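Local coordinates for arsenic responsive repressor ArsR (Corynebacterium glutamicum ATCC 13032, PDB 6J0E), which represses transcription as an arsenite-responsive ArsR-family regulator, probably binding operator DNA as a dimer and letting go when As(III) binds, at residues Lys79-Thr82 against Phe86-Arg89; Phe35-Leu38 against Val42-Arg45; Asp88-Gly93 against Leu97-Pro102. All blocks are in the same frame, centred on the assembly; numbering follows the deposited sequence.

Overall arrangement
All three contacts lie in the winged helix-turn-helix part of the chain. Contact 2 joins two helices, 28-38 and 41-52, across a tight turn. Contact 1 ties helix 71-83 to the start of strand 87-92. Contact 3 pairs that strand with 95-100, so contacts 1 and 3 share D88 and R89. Contacts 1 and 2 also touch, F86 packing on V37 and L38, and M81 and K80 on R43. Contacts 1 and 2 set buried apolar side chains beside carbonyl-centred polar bonds. Contact 3, farther from the chain's centre, relies on strand pairing and on charges at the partly exposed D88. Contacts 2 and 3 do not touch; both reach the second subunit.

Contact 1 (Lys79-Thr82 against Phe86-Arg89); sequences KKMT and FLDR
M81 O takes weak hydrogen bonds from two successive backbone amides, F86 N and L87 N. F86 N lies 3.0 Å from M81 O, but the bond is bent, with 127° at the hydrogen. L87 N is farther from the same oxygen. One residue on, T82 CA makes a C-H...O contact of 3.5 Å with L87 O. A water bridges the two backbones, donating to T82 O at 2.7 Å and to L87 O at 2.6 Å.

The apolar part centres on L87. Its CD1 branch reaches M81 CB at 3.7 Å, with L87 CG just behind. M81 CB also lies near F86 CB, at 4.4 Å. T82 and L87 cross at about a right angle, and T82 OG1 rests 3.6 Å from L87 CB. The T82 hydroxyl is beside its own backbone N (chi1 -65°). From there it hydrogen-bonds back to L78 O, one turn earlier in the helix, while the T82 methyl lies near L87 O and R89.

Around this, L34, V37 and L38 of helix 28-38 pack on the F86 side chain, and the F105 ring meets its ring. L50 of helix 41-52 touches L87, and I46 touches M81. The connection is typical of the winged helix-turn-helix fold: helix 71-83, in the position of the recognition helix of this family, leads through a short turn into the first strand of the wing.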
loop_
_atom_site.group_PDB
_atom_site.type_symbol
_atom_site.label_atom_id
_atom_site.label_comp_id
_atom_site.label_asym_id
_atom_site.label_seq_id
_atom_site.Cartn_x
_atom_site.Cartn_y
_atom_site.Cartn_z
ATOM N N LYS B 79 14.438 12.706 -8.853
ATOM C CA LYS B 79 15.580 12.635 -7.943
ATOM C C LYS B 79 14.989 12.114 -6.523
ATOM O O LYS B 79 15.592 11.304 -5.890
ATOM C CB LYS B 79 16.268 14.008 -7.888
ATOM C CG LYS B 79 17.445 14.024 -6.964
ATOM C CD LYS B 79 18.376 15.103 -7.378
ATOM C CE LYS B 79 19.544 15.108 -6.428
ATOM N NZ LYS B 79 19.085 15.542 -5.132
ATOM N N LYS B 80 13.884 12.667 -6.051
ATOM C CA LYS B 80 13.337 12.304 -4.747
ATOM C C LYS B 80 12.909 10.817 -4.774
ATOM O O LYS B 80 13.218 10.117 -3.865
ATOM C CB LYS B 80 12.162 13.210 -4.415
ATOM C CG LYS B 80 12.605 14.682 -4.227
ATOM C CD LYS B 80 13.512 14.904 -3.020
ATOM C CE LYS B 80 13.694 16.465 -2.832
ATOM N NZ LYS B 80 14.694 16.540 -1.748
ATOM N N MET B 81 12.333 10.344 -5.877
ATOM C CA MET B 81 11.910 8.996 -5.968
ATOM C C MET B 81 13.077 7.984 -6.057
ATOM O O MET B 81 13.013 6.897 -5.545
ATOM C CB MET B 81 10.898 8.771 -7.052
ATOM C CG MET B 81 9.582 9.379 -6.623
ATOM S SD MET B 81 8.491 8.880 -7.934
ATOM C CE MET B 81 8.819 10.224 -8.978
ATOM N N THR B 82 14.119 8.408 -6.761
ATOM C CA THR B 82 15.361 7.608 -6.848
ATOM C C THR B 82 16.087 7.586 -5.416
ATOM O O THR B 82 16.569 6.585 -5.116
ATOM C CB THR B 82 16.280 8.204 -7.883
ATOM O OG1 THR B 82 15.667 8.087 -9.182
ATOM C CG2 THR B 82 17.598 7.480 -7.939
ATOM N N PHE B 86 12.454 4.034 -4.977
ATOM C CA PHE B 86 11.431 3.624 -5.879
ATOM C C PHE B 86 11.875 3.387 -7.330
ATOM O O PHE B 86 11.222 2.662 -8.081
ATOM C CB PHE B 86 10.243 4.591 -5.889
ATOM C CG PHE B 86 9.521 4.681 -4.528
ATOM C CD1 PHE B 86 8.997 3.521 -3.994
ATOM C CD2 PHE B 86 9.408 5.859 -3.851
ATOM C CE1 PHE B 86 8.373 3.563 -2.732
ATOM C CE2 PHE B 86 8.794 5.898 -2.579
ATOM C CZ PHE B 86 8.241 4.792 -2.095
ATOM N N LEU B 87 12.923 4.176 -7.666
ATOM C CA LEU B 87 13.465 4.192 -9.093
ATOM C C LEU B 87 14.944 4.019 -8.998
ATOM O O LEU B 87 15.538 4.295 -7.983
ATOM C CB LEU B 87 13.270 5.503 -9.832
ATOM C CG LEU B 87 11.835 6.009 -9.825
ATOM C CD1 LEU B 87 11.820 7.431 -10.384
ATOM C CD2 LEU B 87 10.805 5.140 -10.510
ATOM N N ASP B 88 15.523 3.627 -10.105
ATOM C CA ASP B 88 17.002 3.839 -10.136
ATOM C C ASP B 88 17.304 4.179 -11.561
ATOM O O ASP B 88 16.402 4.286 -12.367
ATOM C CB ASP B 88 17.831 2.665 -9.654
ATOM C CG ASP B 88 17.643 1.446 -10.447
ATOM O OD1 ASP B 88 16.993 1.415 -11.471
ATOM O OD2 ASP B 88 18.259 0.442 -10.035
ATOM N N ARG B 89 18.569 4.481 -11.769
ATOM C CA ARG B 89 18.949 5.037 -13.034
ATOM C C ARG B 89 19.667 3.923 -13.829
ATOM O O ARG B 89 20.490 3.171 -13.285
ATOM C CB ARG B 89 19.835 6.239 -12.794
ATOM C CG ARG B 89 19.196 7.447 -12.156
ATOM C CD ARG B 89 20.162 8.212 -11.263
ATOM N NE ARG B 89 21.280 8.789 -12.038
ATOM C CZ ARG B 89 21.280 9.991 -12.650
ATOM N NH1 ARG B 89 20.233 10.785 -12.638
ATOM N NH2 ARG B 89 22.338 10.378 -13.359
HETATM O O HOH W 1 17.487 4.366 -6.274
#

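Contact 2 (Phe35-Leu38 against Val42-Arg45); sequences FKVL and VRLR
The guanidinium of R43 meets V37 O of helix 28-38. R43 NH1 donates to V37 O at 3.2 Å, and the bond is fairly straight, 160° at the hydrogen. The oxygen lies at the edge of the guanidinium and in its plane. NH1 comes up at an angle to the V37 C=O bond, tilted only a little from the carbonyl plane. The R43 side chain also brings its CD close to the same oxygen, 3.1 Å from V37 O. V37 CG1 is 4.3 Å from R43 CD, a looser touch.

Beside this polar contact lies an apolar one. L38 and L44 cross at about a right angle, with L38 CD2 and L44 CD2 4.0 Å apart. The same L44 CD2 methyl sits 3.5 Å from L38 O, and L44 CG is equally near. One leucine thus covers the L38 carbonyl and meets the side chain of the same residue.

The shape of R43 explains its reach. Its CG is beside the backbone N (chi1 -72°), and the chain then runs extended from CG to NE, across the gap to V37. One shell out, R43 NE hydrogen-bonds to H77 ND1 of helix 71-83, so two different helices hold the guanidinium. At its base, R43 N bonds to D40 OD1 in the turn.

H76, K80 and M81 of helix 71-83 touch the R43 side chain. F86, and L108 of helix 102-111, pack on L38. From the second subunit, F35 packs on L38 and Y31 on L44, which places this helix pair at the dimer interface.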
loop_
_atom_site.group_PDB
_atom_site.type_symbol
_atom_site.label_atom_id
_atom_site.label_comp_id
_atom_site.label_asym_id
_atom_site.label_seq_id
_atom_site.Cartn_x
_atom_site.Cartn_y
_atom_site.Cartn_z
ATOM N N PHE B 35 5.885 6.392 2.531
ATOM C CA PHE B 35 4.565 6.812 2.180
ATOM C C PHE B 35 4.464 8.365 2.019
ATOM O O PHE B 35 3.746 8.876 1.184
ATOM C CB PHE B 35 3.559 6.345 3.289
ATOM C CG PHE B 35 3.323 4.889 3.287
ATOM C CD1 PHE B 35 2.995 4.266 2.131
ATOM C CD2 PHE B 35 3.321 4.154 4.483
ATOM C CE1 PHE B 35 2.722 2.871 2.195
ATOM C CE2 PHE B 35 3.016 2.741 4.536
ATOM C CZ PHE B 35 2.744 2.165 3.373
ATOM N N LYS B 36 5.312 9.109 2.775
ATOM C CA LYS B 36 5.384 10.538 2.712
ATOM C C LYS B 36 5.909 10.968 1.320
ATOM O O LYS B 36 5.275 11.816 0.683
ATOM C CB LYS B 36 6.240 11.029 3.925
ATOM C CG LYS B 36 6.360 12.503 3.952
ATOM C CD LYS B 36 7.022 12.866 5.279
ATOM C CE LYS B 36 6.540 14.184 5.728
ATOM N NZ LYS B 36 6.875 15.189 4.686
ATOM N N VAL B 37 6.885 10.193 0.800
ATOM C CA VAL B 37 7.415 10.395 -0.498
ATOM C C VAL B 37 6.324 10.197 -1.550
ATOM O O VAL B 37 6.244 10.906 -2.491
ATOM C CB VAL B 37 8.631 9.489 -0.806
ATOM C CG1 VAL B 37 9.002 9.602 -2.278
ATOM C CG2 VAL B 37 9.793 9.893 0.010
ATOM N N LEU B 38 5.494 9.184 -1.363
ATOM C CA LEU B 38 4.412 8.875 -2.224
ATOM C C LEU B 38 3.219 9.836 -2.111
ATOM O O LEU B 38 2.344 9.843 -2.926
ATOM C CB LEU B 38 3.920 7.448 -1.990
ATOM C CG LEU B 38 4.875 6.331 -2.397
ATOM C CD1 LEU B 38 4.172 5.039 -2.083
ATOM C CD2 LEU B 38 5.095 6.388 -3.985
ATOM N N VAL B 42 1.966 14.480 -8.317
ATOM C CA VAL B 42 2.800 14.446 -9.517
ATOM C C VAL B 42 3.645 13.125 -9.428
ATOM O O VAL B 42 3.940 12.458 -10.437
ATOM C CB VAL B 42 3.636 15.732 -9.701
ATOM C CG1 VAL B 42 4.645 15.610 -10.856
ATOM C CG2 VAL B 42 2.740 16.905 -9.894
ATOM N N ARG B 43 4.189 12.822 -8.223
ATOM C CA ARG B 43 4.973 11.592 -8.095
ATOM C C ARG B 43 4.216 10.370 -8.417
ATOM O O ARG B 43 4.699 9.450 -9.049
ATOM C CB ARG B 43 5.609 11.399 -6.677
ATOM C CG ARG B 43 6.751 12.336 -6.424
ATOM C CD ARG B 43 7.254 12.405 -5.043
ATOM N NE ARG B 43 8.015 13.614 -4.947
ATOM C CZ ARG B 43 8.253 14.222 -3.786
ATOM N NH1 ARG B 43 7.642 13.798 -2.643
ATOM N NH2 ARG B 43 9.044 15.293 -3.810
ATOM N N LEU B 44 2.996 10.334 -7.998
ATOM C CA LEU B 44 2.157 9.172 -8.290
ATOM C C LEU B 44 1.887 9.018 -9.755
ATOM O O LEU B 44 1.861 7.893 -10.267
ATOM C CB LEU B 44 0.780 9.288 -7.545
ATOM C CG LEU B 44 0.958 9.011 -6.080
ATOM C CD1 LEU B 44 -0.510 8.845 -5.561
ATOM C CD2 LEU B 44 1.726 7.787 -5.679
ATOM N N ARG B 45 1.587 10.134 -10.398
ATOM C CA ARG B 45 1.494 10.146 -11.891
ATOM C C ARG B 45 2.739 9.747 -12.660
ATOM O O ARG B 45 2.595 9.080 -13.708
ATOM C CB ARG B 45 0.993 11.470 -12.397
ATOM C CG ARG B 45 -0.398 11.764 -11.885
ATOM C CD ARG B 45 -1.291 12.657 -12.782
ATOM N NE ARG B 45 -0.605 13.875 -13.168
ATOM C CZ ARG B 45 -0.484 14.997 -12.470
ATOM N NH1 ARG B 45 -0.943 15.099 -11.265
ATOM N NH2 ARG B 45 0.189 16.032 -12.991
#

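Contact 3 (Asp88-Gly93 against Leu97-Pro102); sequences DRVPEG and LHRVRP
D88 and R99 both hold CG between the backbone N and the carbonyl carbon (chi1 61° and 47°), which turns their charged ends toward each other on one face of the hairpin. R99 then runs extended to NE. It grips the D88 carboxylate side-on. R99 NE meets D88 OD1 at 2.7 Å, on the syn lone pair and in the guanidinium plane, while R99 NH2 reaches D88 OD2 at 3.2 Å. The two flat groups are nearly coplanar, 22° apart.

R101 curls back through bends at chi2 and chi3. R101 NH1 donates to D88 OD2 at 2.7 Å. Its guanidinium stands roughly perpendicular to the carboxylate. R101 NH1 and R99 NH2 approach OD2 from opposite faces of the carboxylate plane.

V90 shares that face of the hairpin, and its CG1 lies over one face of the R99 guanidinium, 3.1 Å from R99 NE. Beyond it, V90 CG2 packs on L97 CB at 4.1 Å, and E92 lies against L97 CD1.

On the other face, R89 CG lies 3.5 Å from H98 NE2, and the two side chains run side by side.

The strands are antiparallel. D88 pairs with R99 and V90 with L97 through two backbone bonds each, the L97 N to V90 O bond being 2.9 Å. R89 and H98 form the non-hydrogen-bonded pair between them.

This is the beta wing. The two arginines probably keep D88 ionised, and the salt bridges fix its carboxylate in both position and rotation.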
loop_
_atom_site.group_PDB
_atom_site.type_symbol
_atom_site.label_atom_id
_atom_site.label_comp_id
_atom_site.label_asym_id
_atom_site.label_seq_id
_atom_site.Cartn_x
_atom_site.Cartn_y
_atom_site.Cartn_z
ATOM N N ASP B 88 15.523 3.627 -10.105
ATOM C CA ASP B 88 17.002 3.839 -10.136
ATOM C C ASP B 88 17.304 4.179 -11.561
ATOM O O ASP B 88 16.402 4.286 -12.367
ATOM C CB ASP B 88 17.831 2.665 -9.654
ATOM C CG ASP B 88 17.643 1.446 -10.447
ATOM O OD1 ASP B 88 16.993 1.415 -11.471
ATOM O OD2 ASP B 88 18.259 0.442 -10.035
ATOM N N ARG B 89 18.569 4.481 -11.769
ATOM C CA ARG B 89 18.949 5.037 -13.034
ATOM C C ARG B 89 19.667 3.923 -13.829
ATOM O O ARG B 89 20.490 3.171 -13.285
ATOM C CB ARG B 89 19.835 6.239 -12.794
ATOM C CG ARG B 89 19.196 7.447 -12.156
ATOM C CD ARG B 89 20.162 8.212 -11.263
ATOM N NE ARG B 89 21.280 8.789 -12.038
ATOM C CZ ARG B 89 21.280 9.991 -12.650
ATOM N NH1 ARG B 89 20.233 10.785 -12.638
ATOM N NH2 ARG B 89 22.338 10.378 -13.359
ATOM N N VAL B 90 19.422 3.901 -15.106
ATOM C CA VAL B 90 20.143 2.933 -15.986
ATOM C C VAL B 90 20.582 3.696 -17.271
ATOM O O VAL B 90 19.902 4.569 -17.752
ATOM C CB VAL B 90 19.342 1.675 -16.258
ATOM C CG1 VAL B 90 19.060 0.927 -14.923
ATOM C CG2 VAL B 90 18.102 2.047 -17.004
ATOM N N PRO B 91 21.786 3.458 -17.730
ATOM C CA PRO B 91 22.359 4.264 -18.802
ATOM C C PRO B 91 21.920 3.769 -20.112
ATOM O O PRO B 91 21.719 2.584 -20.249
ATOM C CB PRO B 91 23.862 3.898 -18.680
ATOM C CG PRO B 91 23.879 2.537 -18.034
ATOM C CD PRO B 91 22.829 2.667 -17.038
ATOM N N GLU B 92 21.767 4.647 -21.072
ATOM C CA GLU B 92 21.665 4.229 -22.442
ATOM C C GLU B 92 22.736 5.051 -23.194
ATOM O O GLU B 92 22.521 6.210 -23.490
ATOM C CB GLU B 92 20.228 4.411 -22.955
ATOM C CG GLU B 92 19.921 3.416 -24.066
ATOM C CD GLU B 92 18.445 3.215 -24.323
ATOM O OE1 GLU B 92 17.967 2.049 -24.246
ATOM O OE2 GLU B 92 17.753 4.227 -24.630
ATOM N N GLY B 93 23.955 4.493 -23.362
ATOM C CA GLY B 93 25.054 5.304 -23.784
ATOM C C GLY B 93 25.263 6.364 -22.679
ATOM O O GLY B 93 25.261 6.014 -21.433
ATOM N N LEU B 97 18.384 7.021 -18.192
ATOM C CA LEU B 97 16.952 6.623 -18.114
ATOM C C LEU B 97 16.596 6.311 -16.651
ATOM O O LEU B 97 17.451 6.001 -15.829
ATOM C CB LEU B 97 16.676 5.433 -18.904
ATOM C CG LEU B 97 17.196 5.529 -20.359
ATOM C CD1 LEU B 97 16.987 4.221 -21.043
ATOM C CD2 LEU B 97 16.554 6.683 -21.024
ATOM N N HIS B 98 15.294 6.399 -16.326
ATOM C CA HIS B 98 14.836 5.992 -14.989
ATOM C C HIS B 98 13.917 4.824 -15.080
ATOM O O HIS B 98 13.085 4.766 -15.974
ATOM C CB HIS B 98 14.097 7.190 -14.446
ATOM C CG HIS B 98 15.007 8.141 -13.797
ATOM N ND1 HIS B 98 15.596 9.127 -14.469
ATOM C CD2 HIS B 98 15.446 8.238 -12.513
ATOM C CE1 HIS B 98 16.371 9.834 -13.673
ATOM N NE2 HIS B 98 16.234 9.367 -12.443
ATOM N N ARG B 99 14.085 3.837 -14.185
ATOM C CA ARG B 99 13.187 2.705 -14.204
ATOM C C ARG B 99 12.711 2.416 -12.775
ATOM O O ARG B 99 13.459 2.462 -11.777
ATOM C CB ARG B 99 13.787 1.447 -14.780
ATOM C CG ARG B 99 15.121 1.194 -14.211
ATOM C CD ARG B 99 15.466 -0.340 -14.258
ATOM N NE ARG B 99 16.656 -0.458 -13.432
ATOM C CZ ARG B 99 17.489 -1.479 -13.395
ATOM N NH1 ARG B 99 17.283 -2.544 -14.136
ATOM N NH2 ARG B 99 18.547 -1.381 -12.617
ATOM N N VAL B 100 11.465 2.079 -12.726
ATOM C CA VAL B 100 10.884 1.645 -11.481
ATOM C C VAL B 100 11.556 0.360 -10.955
ATOM O O VAL B 100 11.958 -0.574 -11.662
ATOM C CB VAL B 100 9.389 1.525 -11.588
ATOM C CG1 VAL B 100 9.008 0.320 -12.316
ATOM C CG2 VAL B 100 8.827 1.524 -10.162
ATOM N N ARG B 101 11.760 0.359 -9.676
ATOM C CA ARG B 101 12.216 -0.829 -8.931
ATOM C C ARG B 101 10.972 -1.467 -8.207
ATOM O O ARG B 101 10.293 -0.863 -7.402
ATOM C CB ARG B 101 13.286 -0.392 -7.947
ATOM C CG ARG B 101 14.634 0.084 -8.525
ATOM C CD ARG B 101 15.406 -0.930 -9.356
ATOM N NE ARG B 101 15.855 -2.088 -8.562
ATOM C CZ ARG B 101 17.031 -2.695 -8.632
ATOM N NH1 ARG B 101 17.981 -2.159 -9.369
ATOM N NH2 ARG B 101 17.266 -3.794 -7.879
ATOM N N PRO B 102 10.636 -2.707 -8.475
ATOM C CA PRO B 102 9.526 -3.453 -7.883
ATOM C C PRO B 102 9.640 -3.789 -6.416
ATOM O O PRO B 102 8.606 -3.970 -5.752
ATOM C CB PRO B 102 9.437 -4.710 -8.686
ATOM C CG PRO B 102 10.516 -4.700 -9.656
ATOM C CD PRO B 102 11.325 -3.476 -9.557
HETATM O O HOH W 2 17.355 10.818 -10.744
#